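Local coordinates for protein dihydrodipicolinate synthase (Oceanobacillus iheyensis HTE831, PDB 3D0C) that probably catalyses the condensation of pyruvate with aspartate semialdehyde that yields 4-hydroxy-tetrahydrodipicolinate in lysine biosynthesis, at residues Y5-S9 against D161-G165; E29-L35 against E66-V70; K222-L226 against V241-V245. The protein carries 1 engineered substitution. All coordinates share one frame. Residue numbers count along the deposited sequence, not the author numbering.

Contact 1: residues Y5-S9 against D161-G165; sequences YGEFS and DKLVG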
ATOM      1  N   TYR A   5      22.307  -0.630 -22.327  1.00 41.32           N
ATOM      2  CA  TYR A   5      21.206  -1.206 -21.576  1.00 41.57           C
ATOM      3  C   TYR A   5      20.944  -2.655 -21.966  1.00 38.83           C
ATOM      4  O   TYR A   5      20.620  -3.486 -21.116  1.00 37.33           O
ATOM      5  CB  TYR A   5      19.964  -0.339 -21.776  1.00 49.31           C
ATOM      6  CG  TYR A   5      20.147   1.044 -21.192  1.00 60.28           C
ATOM      7  CD1 TYR A   5      20.180   1.236 -19.810  1.00 64.34           C
ATOM      8  CD2 TYR A   5      20.343   2.153 -22.014  1.00 63.28           C
ATOM      9  CE1 TYR A   5      20.405   2.493 -19.260  1.00 70.85           C
ATOM     10  CE2 TYR A   5      20.571   3.418 -21.473  1.00 70.06           C
ATOM     11  CZ  TYR A   5      20.602   3.578 -20.094  1.00 70.86           C
ATOM     12  OH  TYR A   5      20.837   4.816 -19.546  1.00 77.32           O
ATOM     13  N   GLY A   6      21.102  -2.964 -23.248  1.00 35.68           N
ATOM     14  CA  GLY A   6      20.885  -4.325 -23.696  1.00 34.09           C
ATOM     15  C   GLY A   6      21.670  -5.316 -22.853  1.00 34.11           C
ATOM     16  O   GLY A   6      21.115  -6.299 -22.353  1.00 33.74           O
ATOM     17  N   GLU A   7      22.962  -5.053 -22.679  1.00 33.75           N
ATOM     18  CA  GLU A   7      23.821  -5.937 -21.899  1.00 34.73           C
ATOM     19  C   GLU A   7      23.439  -5.911 -20.425  1.00 31.63           C
ATOM     20  O   GLU A   7      23.509  -6.931 -19.740  1.00 29.44           O
ATOM     21  CB  GLU A   7      25.288  -5.527 -22.054  1.00 37.96           C
ATOM     22  CG  GLU A   7      26.284  -6.657 -21.831  1.00 46.35           C
ATOM     23  CD  GLU A   7      26.180  -7.741 -22.895  1.00 52.16           C
ATOM     24  OE1 GLU A   7      26.076  -7.390 -24.090  1.00 54.09           O
ATOM     25  OE2 GLU A   7      26.212  -8.941 -22.543  1.00 54.52           O
ATOM     26  N   PHE A   8      23.030  -4.741 -19.942  1.00 31.02           N
ATOM     27  CA  PHE A   8      22.644  -4.593 -18.544  1.00 29.86           C
ATOM     28  C   PHE A   8      21.489  -5.524 -18.173  1.00 25.48           C
ATOM     29  O   PHE A   8      21.518  -6.153 -17.116  1.00 23.80           O
ATOM     30  CB  PHE A   8      22.233  -3.150 -18.231  1.00 34.97           C
ATOM     31  CG  PHE A   8      22.046  -2.887 -16.760  1.00 41.41           C
ATOM     32  CD1 PHE A   8      23.140  -2.626 -15.943  1.00 43.99           C
ATOM     33  CD2 PHE A   8      20.786  -2.964 -16.179  1.00 42.58           C
ATOM     34  CE1 PHE A   8      22.984  -2.447 -14.571  1.00 47.42           C
ATOM     35  CE2 PHE A   8      20.619  -2.788 -14.807  1.00 45.73           C
ATOM     36  CZ  PHE A   8      21.719  -2.530 -14.002  1.00 46.73           C
ATOM     37  N   SER A   9      20.478  -5.602 -19.035  1.00 23.98           N
ATOM     38  CA  SER A   9      19.319  -6.451 -18.773  1.00 23.80           C
ATOM     39  C   SER A   9      19.699  -7.922 -18.647  1.00 23.69           C
ATOM     40  O   SER A   9      18.999  -8.691 -17.989  1.00 22.98           O
ATOM     41  CB  SER A   9      18.268  -6.284 -19.877  1.00 24.05           C
ATOM     42  OG  SER A   9      18.709  -6.837 -21.107  1.00 26.70           O
ATOM     43  N   ASP A 161      14.804   3.008 -22.765  1.00 23.26           N
ATOM     44  CA  ASP A 161      16.116   2.419 -22.535  1.00 23.36           C
ATOM     45  C   ASP A 161      16.365   2.085 -21.066  1.00 22.43           C
ATOM     46  O   ASP A 161      16.888   1.011 -20.748  1.00 19.60           O
ATOM     47  CB  ASP A 161      17.210   3.365 -23.031  1.00 28.39           C
ATOM     48  CG  ASP A 161      17.453   3.239 -24.520  1.00 34.52           C
ATOM     49  OD1 ASP A 161      17.753   2.109 -24.963  1.00 37.12           O
ATOM     50  OD2 ASP A 161      17.344   4.254 -25.245  1.00 35.51           O
ATOM     51  N   LYS A 162      15.979   2.990 -20.170  1.00 20.67           N
ATOM     52  CA  LYS A 162      16.204   2.775 -18.742  1.00 21.51           C
ATOM     53  C   LYS A 162      15.381   1.650 -18.124  1.00 20.83           C
ATOM     54  O   LYS A 162      15.767   1.117 -17.082  1.00 22.57           O
ATOM     55  CB  LYS A 162      15.962   4.069 -17.963  1.00 24.05           C
ATOM     56  CG  LYS A 162      16.948   5.175 -18.295  1.00 29.33           C
ATOM     57  CD  LYS A 162      16.620   6.430 -17.507  1.00 32.19           C
ATOM     58  CE  LYS A 162      17.481   7.589 -17.961  1.00 36.71           C
ATOM     59  NZ  LYS A 162      17.326   8.799 -17.109  1.00 38.15           N
ATOM     60  N   LEU A 163      14.247   1.300 -18.729  1.00 20.66           N
ATOM     61  CA  LEU A 163      13.446   0.205 -18.186  1.00 22.87           C
ATOM     62  C   LEU A 163      14.091  -1.076 -18.713  1.00 22.31           C
ATOM     63  O   LEU A 163      13.869  -1.460 -19.857  1.00 20.38           O
ATOM     64  CB  LEU A 163      11.995   0.300 -18.655  1.00 24.37           C
ATOM     65  CG  LEU A 163      11.078  -0.822 -18.161  1.00 25.05           C
ATOM     66  CD1 LEU A 163      11.177  -0.922 -16.646  1.00 23.94           C
ATOM     67  CD2 LEU A 163       9.639  -0.552 -18.581  1.00 25.91           C
ATOM     68  N   VAL A 164      14.880  -1.733 -17.865  1.00 21.20           N
ATOM     69  CA  VAL A 164      15.607  -2.941 -18.243  1.00 21.95           C
ATOM     70  C   VAL A 164      15.049  -4.260 -17.714  1.00 22.51           C
ATOM     71  O   VAL A 164      15.612  -5.330 -17.970  1.00 20.15           O
ATOM     72  CB  VAL A 164      17.070  -2.841 -17.789  1.00 22.15           C
ATOM     73  CG1 VAL A 164      17.757  -1.677 -18.501  1.00 21.43           C
ATOM     74  CG2 VAL A 164      17.129  -2.648 -16.285  1.00 22.08           C
ATOM     75  N   GLY A 165      13.956  -4.190 -16.963  1.00 20.31           N
ATOM     76  CA  GLY A 165      13.369  -5.409 -16.447  1.00 17.26           C
ATOM     77  C   GLY A 165      12.007  -5.249 -15.800  1.00 17.42           C
ATOM     78  O   GLY A 165      11.626  -4.153 -15.385  1.00 17.84           O
TER

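Contact 2: residues E29-L35 against E66-V70; sequences EIDWKGL and EAKQV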
ATOM      1  N   GLU A  29      15.631  -1.402  16.564  1.00 30.55           N
ATOM      2  CA  GLU A  29      16.528  -0.616  15.723  1.00 29.19           C
ATOM      3  C   GLU A  29      17.228  -1.577  14.771  1.00 28.96           C
ATOM      4  O   GLU A  29      17.303  -2.778  15.035  1.00 29.34           O
ATOM      5  CB  GLU A  29      17.567   0.130  16.567  1.00 33.33           C
ATOM      6  CG  GLU A  29      17.000   1.251  17.437  1.00 40.03           C
ATOM      7  CD  GLU A  29      16.263   2.316  16.631  1.00 44.25           C
ATOM      8  OE1 GLU A  29      16.878   2.923  15.726  1.00 43.85           O
ATOM      9  OE2 GLU A  29      15.065   2.550  16.908  1.00 46.63           O
ATOM     10  N   ILE A  30      17.732  -1.054  13.661  1.00 27.29           N
ATOM     11  CA  ILE A  30      18.417  -1.880  12.677  1.00 25.62           C
ATOM     12  C   ILE A  30      19.697  -2.493  13.237  1.00 26.95           C
ATOM     13  O   ILE A  30      20.531  -1.802  13.828  1.00 23.20           O
ATOM     14  CB  ILE A  30      18.778  -1.061  11.415  1.00 28.20           C
ATOM     15  CG1 ILE A  30      17.498  -0.548  10.746  1.00 30.37           C
ATOM     16  CG2 ILE A  30      19.597  -1.912  10.460  1.00 28.78           C
ATOM     17  CD1 ILE A  30      17.742   0.381   9.560  1.00 31.97           C
ATOM     18  N   ASP A  31      19.835  -3.799  13.046  1.00 27.52           N
ATOM     19  CA  ASP A  31      21.010  -4.534  13.497  1.00 29.15           C
ATOM     20  C   ASP A  31      21.975  -4.502  12.315  1.00 29.04           C
ATOM     21  O   ASP A  31      21.955  -5.387  11.454  1.00 27.53           O
ATOM     22  CB  ASP A  31      20.602  -5.967  13.829  1.00 31.15           C
ATOM     23  CG  ASP A  31      21.755  -6.814  14.319  1.00 33.28           C
ATOM     24  OD1 ASP A  31      22.914  -6.345  14.306  1.00 30.05           O
ATOM     25  OD2 ASP A  31      21.487  -7.969  14.710  1.00 35.18           O
ATOM     26  N   TRP A  32      22.813  -3.471  12.267  1.00 30.25           N
ATOM     27  CA  TRP A  32      23.742  -3.319  11.157  1.00 34.19           C
ATOM     28  C   TRP A  32      24.706  -4.479  10.981  1.00 31.65           C
ATOM     29  O   TRP A  32      25.086  -4.803   9.857  1.00 28.56           O
ATOM     30  CB  TRP A  32      24.497  -1.994  11.286  1.00 40.10           C
ATOM     31  CG  TRP A  32      23.563  -0.830  11.187  1.00 49.56           C
ATOM     32  CD1 TRP A  32      23.115  -0.047  12.209  1.00 51.08           C
ATOM     33  CD2 TRP A  32      22.873  -0.388  10.011  1.00 52.28           C
ATOM     34  NE1 TRP A  32      22.185   0.853  11.745  1.00 53.75           N
ATOM     35  CE2 TRP A  32      22.021   0.668  10.399  1.00 55.56           C
ATOM     36  CE3 TRP A  32      22.896  -0.781   8.665  1.00 56.76           C
ATOM     37  CZ2 TRP A  32      21.188   1.331   9.491  1.00 58.73           C
ATOM     38  CZ3 TRP A  32      22.067  -0.121   7.762  1.00 60.93           C
ATOM     39  CH2 TRP A  32      21.229   0.926   8.181  1.00 62.62           C
ATOM     40  N   LYS A  33      25.085  -5.108  12.088  1.00 30.52           N
ATOM     41  CA  LYS A  33      25.994  -6.249  12.048  1.00 31.59           C
ATOM     42  C   LYS A  33      25.263  -7.395  11.343  1.00 29.54           C
ATOM     43  O   LYS A  33      25.784  -7.990  10.398  1.00 28.29           O
ATOM     44  CB  LYS A  33      26.364  -6.673  13.475  1.00 34.75           C
ATOM     45  CG  LYS A  33      27.753  -7.293  13.627  1.00 41.16           C
ATOM     46  CD  LYS A  33      27.928  -8.545  12.787  1.00 45.42           C
ATOM     47  CE  LYS A  33      29.299  -9.167  13.027  1.00 48.94           C
ATOM     48  NZ  LYS A  33      29.593 -10.282  12.090  1.00 50.90           N
ATOM     49  N   GLY A  34      24.051  -7.688  11.815  1.00 27.09           N
ATOM     50  CA  GLY A  34      23.250  -8.751  11.231  1.00 27.42           C
ATOM     51  C   GLY A  34      23.025  -8.545   9.745  1.00 27.83           C
ATOM     52  O   GLY A  34      23.053  -9.503   8.965  1.00 28.58           O
ATOM     53  N   LEU A  35      22.793  -7.292   9.352  1.00 27.63           N
ATOM     54  CA  LEU A  35      22.575  -6.953   7.951  1.00 27.42           C
ATOM     55  C   LEU A  35      23.829  -7.224   7.130  1.00 27.46           C
ATOM     56  O   LEU A  35      23.757  -7.816   6.045  1.00 25.35           O
ATOM     57  CB  LEU A  35      22.188  -5.476   7.806  1.00 29.29           C
ATOM     58  CG  LEU A  35      22.120  -4.958   6.364  1.00 31.92           C
ATOM     59  CD1 LEU A  35      21.177  -5.839   5.557  1.00 33.63           C
ATOM     60  CD2 LEU A  35      21.655  -3.505   6.338  1.00 33.07           C
ATOM     61  N   GLU A  66      15.931   5.617   7.307  1.00 20.92           N
ATOM     62  CA  GLU A  66      16.450   4.265   7.480  1.00 21.38           C
ATOM     63  C   GLU A  66      16.567   3.546   6.142  1.00 18.18           C
ATOM     64  O   GLU A  66      17.510   2.795   5.925  1.00 18.08           O
ATOM     65  CB  GLU A  66      15.545   3.446   8.405  1.00 24.35           C
ATOM     66  CG  GLU A  66      15.427   3.971   9.818  1.00 27.80           C
ATOM     67  CD  GLU A  66      14.510   3.109  10.656  1.00 30.34           C
ATOM     68  OE1 GLU A  66      13.354   2.892  10.234  1.00 28.49           O
ATOM     69  OE2 GLU A  66      14.940   2.644  11.730  1.00 28.39           O
ATOM     70  N   ALA A  67      15.615   3.767   5.242  1.00 16.65           N
ATOM     71  CA  ALA A  67      15.663   3.105   3.940  1.00 17.00           C
ATOM     72  C   ALA A  67      16.895   3.546   3.153  1.00 17.43           C
ATOM     73  O   ALA A  67      17.571   2.727   2.528  1.00 20.85           O
ATOM     74  CB  ALA A  67      14.384   3.392   3.144  1.00 13.77           C
ATOM     75  N   LYS A  68      17.203   4.836   3.180  1.00 17.40           N
ATOM     76  CA  LYS A  68      18.382   5.309   2.471  1.00 20.46           C
ATOM     77  C   LYS A  68      19.629   4.673   3.097  1.00 20.25           C
ATOM     78  O   LYS A  68      20.550   4.265   2.385  1.00 19.22           O
ATOM     79  CB  LYS A  68      18.483   6.832   2.557  1.00 22.46           C
ATOM     80  CG  LYS A  68      17.342   7.565   1.874  1.00 23.44           C
ATOM     81  CD  LYS A  68      17.454   9.055   2.109  1.00 28.68           C
ATOM     82  CE  LYS A  68      16.360   9.810   1.380  1.00 31.11           C
ATOM     83  NZ  LYS A  68      16.390  11.256   1.726  1.00 33.86           N
ATOM     84  N   GLN A  69      19.649   4.582   4.427  1.00 19.75           N
ATOM     85  CA  GLN A  69      20.793   3.994   5.127  1.00 23.94           C
ATOM     86  C   GLN A  69      21.011   2.525   4.754  1.00 23.97           C
ATOM     87  O   GLN A  69      22.149   2.083   4.596  1.00 22.81           O
ATOM     88  CB  GLN A  69      20.622   4.116   6.645  1.00 25.02           C
ATOM     89  CG  GLN A  69      20.584   5.548   7.163  1.00 32.33           C
ATOM     90  CD  GLN A  69      20.614   5.621   8.680  1.00 36.45           C
ATOM     91  OE1 GLN A  69      19.816   4.977   9.366  1.00 38.05           O
ATOM     92  NE2 GLN A  69      21.537   6.413   9.213  1.00 39.47           N
ATOM     93  N   VAL A  70      19.923   1.772   4.620  1.00 21.02           N
ATOM     94  CA  VAL A  70      20.024   0.365   4.247  1.00 21.54           C
ATOM     95  C   VAL A  70      20.559   0.234   2.826  1.00 20.83           C
ATOM     96  O   VAL A  70      21.489  -0.531   2.571  1.00 21.13           O
ATOM     97  CB  VAL A  70      18.651  -0.350   4.336  1.00 24.19           C
ATOM     98  CG1 VAL A  70      18.769  -1.781   3.823  1.00 24.05           C
ATOM     99  CG2 VAL A  70      18.159  -0.346   5.774  1.00 22.56           C
TER
HETATM  100  O   HOH W   1      17.145   1.760  13.207  1.00 28.14           O

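Contact 3: residues K222-L226 against V241-V245; sequences KSFAL and VWEDV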
ATOM      1  N   LYS A 222      19.402 -24.702  -2.329  1.00 24.92           N
ATOM      2  CA  LYS A 222      18.182 -25.256  -2.915  1.00 24.28           C
ATOM      3  C   LYS A 222      17.709 -24.350  -4.052  1.00 24.17           C
ATOM      4  O   LYS A 222      17.338 -24.819  -5.133  1.00 22.61           O
ATOM      5  CB  LYS A 222      17.078 -25.377  -1.863  1.00 26.52           C
ATOM      6  CG  LYS A 222      17.333 -26.446  -0.804  1.00 30.12           C
ATOM      7  CD  LYS A 222      16.166 -26.537   0.169  1.00 33.41           C
ATOM      8  CE  LYS A 222      16.430 -27.542   1.280  1.00 37.29           C
ATOM      9  NZ  LYS A 222      16.568 -28.941   0.784  1.00 38.67           N
ATOM     10  N   SER A 223      17.722 -23.045  -3.795  1.00 22.07           N
ATOM     11  CA  SER A 223      17.314 -22.060  -4.786  1.00 19.34           C
ATOM     12  C   SER A 223      18.198 -22.157  -6.018  1.00 20.06           C
ATOM     13  O   SER A 223      17.712 -22.062  -7.147  1.00 19.84           O
ATOM     14  CB  SER A 223      17.416 -20.646  -4.201  1.00 18.42           C
ATOM     15  OG  SER A 223      16.544 -20.490  -3.099  1.00 18.07           O
ATOM     16  N   PHE A 224      19.501 -22.331  -5.803  1.00 20.25           N
ATOM     17  CA  PHE A 224      20.432 -22.431  -6.921  1.00 22.49           C
ATOM     18  C   PHE A 224      20.336 -23.778  -7.623  1.00 21.09           C
ATOM     19  O   PHE A 224      20.683 -23.888  -8.797  1.00 19.64           O
ATOM     20  CB  PHE A 224      21.866 -22.166  -6.461  1.00 24.92           C
ATOM     21  CG  PHE A 224      22.253 -20.714  -6.522  1.00 30.41           C
ATOM     22  CD1 PHE A 224      22.499 -20.100  -7.746  1.00 33.11           C
ATOM     23  CD2 PHE A 224      22.330 -19.955  -5.361  1.00 31.59           C
ATOM     24  CE1 PHE A 224      22.817 -18.743  -7.810  1.00 35.20           C
ATOM     25  CE2 PHE A 224      22.645 -18.603  -5.413  1.00 34.05           C
ATOM     26  CZ  PHE A 224      22.888 -17.995  -6.638  1.00 34.64           C
ATOM     27  N   ALA A 225      19.876 -24.797  -6.902  1.00 20.43           N
ATOM     28  CA  ALA A 225      19.704 -26.118  -7.504  1.00 20.44           C
ATOM     29  C   ALA A 225      18.555 -25.988  -8.511  1.00 22.54           C
ATOM     30  O   ALA A 225      18.590 -26.558  -9.608  1.00 22.09           O
ATOM     31  CB  ALA A 225      19.363 -27.147  -6.435  1.00 20.01           C
ATOM     32  N   LEU A 226      17.541 -25.215  -8.132  1.00 21.89           N
ATOM     33  CA  LEU A 226      16.397 -24.988  -9.007  1.00 23.52           C
ATOM     34  C   LEU A 226      16.822 -24.165 -10.220  1.00 22.30           C
ATOM     35  O   LEU A 226      16.421 -24.461 -11.346  1.00 20.99           O
ATOM     36  CB  LEU A 226      15.276 -24.257  -8.254  1.00 24.44           C
ATOM     37  CG  LEU A 226      14.056 -23.903  -9.112  1.00 27.10           C
ATOM     38  CD1 LEU A 226      13.477 -25.177  -9.701  1.00 29.18           C
ATOM     39  CD2 LEU A 226      13.013 -23.178  -8.276  1.00 27.92           C
ATOM     40  N   VAL A 241      13.181 -30.372  -7.155  1.00 21.86           N
ATOM     41  CA  VAL A 241      13.596 -29.253  -6.300  1.00 23.20           C
ATOM     42  C   VAL A 241      12.377 -28.419  -5.945  1.00 23.69           C
ATOM     43  O   VAL A 241      12.241 -27.945  -4.813  1.00 21.50           O
ATOM     44  CB  VAL A 241      14.634 -28.330  -6.986  1.00 25.16           C
ATOM     45  CG1 VAL A 241      15.062 -27.210  -6.023  1.00 21.18           C
ATOM     46  CG2 VAL A 241      15.848 -29.141  -7.412  1.00 26.74           C
ATOM     47  N   TRP A 242      11.495 -28.264  -6.929  1.00 22.57           N
ATOM     48  CA  TRP A 242      10.255 -27.508  -6.789  1.00 25.77           C
ATOM     49  C   TRP A 242       9.401 -28.066  -5.655  1.00 24.72           C
ATOM     50  O   TRP A 242       8.966 -27.321  -4.776  1.00 21.30           O
ATOM     51  CB  TRP A 242       9.480 -27.563  -8.111  1.00 30.05           C
ATOM     52  CG  TRP A 242       8.099 -27.002  -8.068  1.00 37.35           C
ATOM     53  CD1 TRP A 242       7.741 -25.685  -8.010  1.00 38.80           C
ATOM     54  CD2 TRP A 242       6.880 -27.746  -8.114  1.00 39.10           C
ATOM     55  NE1 TRP A 242       6.373 -25.564  -8.020  1.00 40.24           N
ATOM     56  CE2 TRP A 242       5.819 -26.816  -8.084  1.00 42.26           C
ATOM     57  CE3 TRP A 242       6.579 -29.113  -8.179  1.00 43.70           C
ATOM     58  CZ2 TRP A 242       4.479 -27.208  -8.118  1.00 45.62           C
ATOM     59  CZ3 TRP A 242       5.245 -29.502  -8.212  1.00 48.60           C
ATOM     60  CH2 TRP A 242       4.213 -28.551  -8.182  1.00 48.36           C
ATOM     61  N   GLU A 243       9.155 -29.375  -5.679  1.00 22.21           N
ATOM     62  CA  GLU A 243       8.355 -30.022  -4.638  1.00 24.01           C
ATOM     63  C   GLU A 243       9.002 -29.857  -3.270  1.00 21.94           C
ATOM     64  O   GLU A 243       8.315 -29.811  -2.246  1.00 19.22           O
ATOM     65  CB  GLU A 243       8.230 -31.528  -4.885  1.00 28.21           C
ATOM     66  CG  GLU A 243       7.718 -31.931  -6.237  1.00 34.88           C
ATOM     67  CD  GLU A 243       7.540 -33.430  -6.325  1.00 37.74           C
ATOM     68  OE1 GLU A 243       8.500 -34.162  -6.005  1.00 37.80           O
ATOM     69  OE2 GLU A 243       6.441 -33.871  -6.709  1.00 39.27           O
ATOM     70  N   ASP A 244      10.328 -29.790  -3.267  1.00 21.73           N
ATOM     71  CA  ASP A 244      11.104 -29.669  -2.037  1.00 26.33           C
ATOM     72  C   ASP A 244      11.016 -28.298  -1.366  1.00 23.51           C
ATOM     73  O   ASP A 244      11.042 -28.210  -0.137  1.00 23.48           O
ATOM     74  CB  ASP A 244      12.573 -30.014  -2.322  1.00 27.30           C
ATOM     75  CG  ASP A 244      13.409 -30.134  -1.053  1.00 32.64           C
ATOM     76  OD1 ASP A 244      13.029 -30.924  -0.162  1.00 31.56           O
ATOM     77  OD2 ASP A 244      14.450 -29.447  -0.952  1.00 34.18           O
ATOM     78  N   VAL A 245      10.900 -27.234  -2.157  1.00 22.87           N
ATOM     79  CA  VAL A 245      10.838 -25.884  -1.593  1.00 22.90           C
ATOM     80  C   VAL A 245       9.436 -25.285  -1.482  1.00 23.24           C
ATOM     81  O   VAL A 245       9.221 -24.331  -0.723  1.00 23.46           O
ATOM     82  CB  VAL A 245      11.713 -24.908  -2.401  1.00 25.28           C
ATOM     83  CG1 VAL A 245      13.156 -25.377  -2.394  1.00 25.47           C
ATOM     84  CG2 VAL A 245      11.188 -24.790  -3.825  1.00 24.80           C
TER

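Contact 1: residues Y5-S9 against D161-G165
Contact between the short helix 5-9 and the residues 161-165, a turn and the first residues of strand 163-168, is mostly van der Waals in kind, with 301 Å² buried over both sides. The two axes run nearly the same way, at 25° to each other, and approach to 8.2 Å; the backbones come closer at Ser9 (Ser9 CA to Val164 CA 5.1 Å) than at Tyr5 (Tyr5 CA to Asp161 CA 6.3 Å).

The Tyr5 ring covers the turn before the strand: one face lies over its backbone, with Tyr5 CG 3.3 Å from Asp161 O and CA of Lys162 over the same face. Tyr5 CD2 also meets Asp161 CB at 3.5 Å.

Apolar contacts converge on Val164. Its CG1 reaches both rings, 4.0 Å from Tyr5 CD1 and 4.0 Å from Phe8 CD2, and Val164 CG2 lies at the edge of the Phe8 ring, 3.7 Å from Phe8 CD2. Ser9 presses CB to 3.4 Å from Val164 O, but its hydroxyl turns back into the helix, Ser9 OG donating to Gly6 O at 2.8 Å.

In the (βα)8 barrel, Val164 has backbone hydrogen bonds with Ser140 and Ala190 in neighbouring strands, and Phe12 and Pro139 also touch its side chain. Helix 5-9 thus packs against the N-terminal end of strand 163-168, which leads on to Lys167, the predicted Schiff-base residue.

Contact 2: residues E29-L35 against E66-V70
Trp32 reaches over helix 64-78 with the end of its indole, CH2 lying 3.6 Å from Gln69 CB and 4.1 Å from Val70 CG2; Val70 N sits at the ring edge, near its plane. Val70 also receives Ile30 (CD1 to Val70 CG2, 3.9 Å) and Leu35 (CD2 to Val70 CG1, 4.2 Å), so three side chains of 29-35 meet on one valine.

At the polar margin, Glu29 OE1 and Glu66 OE2 stand 4.4 Å apart, like charges bridged by a water that donates to both at 2.8 Å and accepts from Ile30 N at 2.9 Å. Glu66 has a salt bridge to Arg279 as well.

Asp31 is the N-cap of helix 32-44: its OD1 accepts from Gly34 N at 3.0 Å, with an N-H...O angle of 172°, and its carboxylate also pairs with Arg274. Packing between the helices that follow strands 15-17 and 49-50 is characteristic of the outer helical layer of a TIM barrel.

Contact 3: residues K222-L226 against V241-V245
Lys222 and Asp244 supply the one direct hydrogen bond between 222-226 and 241-245: Lys222 NZ donates to Asp244 OD2 at 2.8 Å, a hydrogen bond within a salt bridge. The ammonium group also has a cation-pi partner in Trp300 of the C-terminal helix 287-303, whose indole NE1 donates to the backbone oxygen of Asp244. One tryptophan therefore adjoins both members of the ion pair.

Two of the carbonyls accept from within their own helices: Lys222 O from Leu226 N at 3.0 Å, and Val241 O from Val245 N at 3.1 Å. Pointing away from the partner helix, Ser223 has its OG bonded to Glu197, whereas Trp242 NE1 donates to Lys198 O; both partners belong to helix 196-206.

Beside the ion pair the interface is apolar. Val241 CG1 lies 3.7 Å from Leu226 CB and 3.4 Å from Lys222 O, Val241 CG2 is 4.2 Å from Ala225 CB, and Val245 CG1 touches the aliphatic base of Lys222 at CB, 4.0 Å away. The segments run roughly antiparallel, at 150° with axes 9.8 Å apart, as in a helical hairpin.

Chemically, then, 295 Å² of buried surface combines close packing around Val241 with a charge pair at its margin, and Trp300 ties that charge pair to the chain's last helix, 287-303.

In the fold
From the N terminus, contact 1 opens with helix 5-9 and closes 152 residues later at strand 163-168, a long loop that takes in strands 15-17 to 140-144 of the barrel. Contact 2 falls wholly within that span: 29-35 meets 66-70 across 31 residues, joining two successive helices of the outer layer. Contact 3 follows in series, a short closure of 15 residues between helices 220-232 and 235-257, after the last barrel strand, 210-213. None cross, and none touch: their centres lie 28 to 29 Å apart, so the N-terminal helix, the early barrel helices, and the eighth barrel helix with helix 235-257 are tied at separate places.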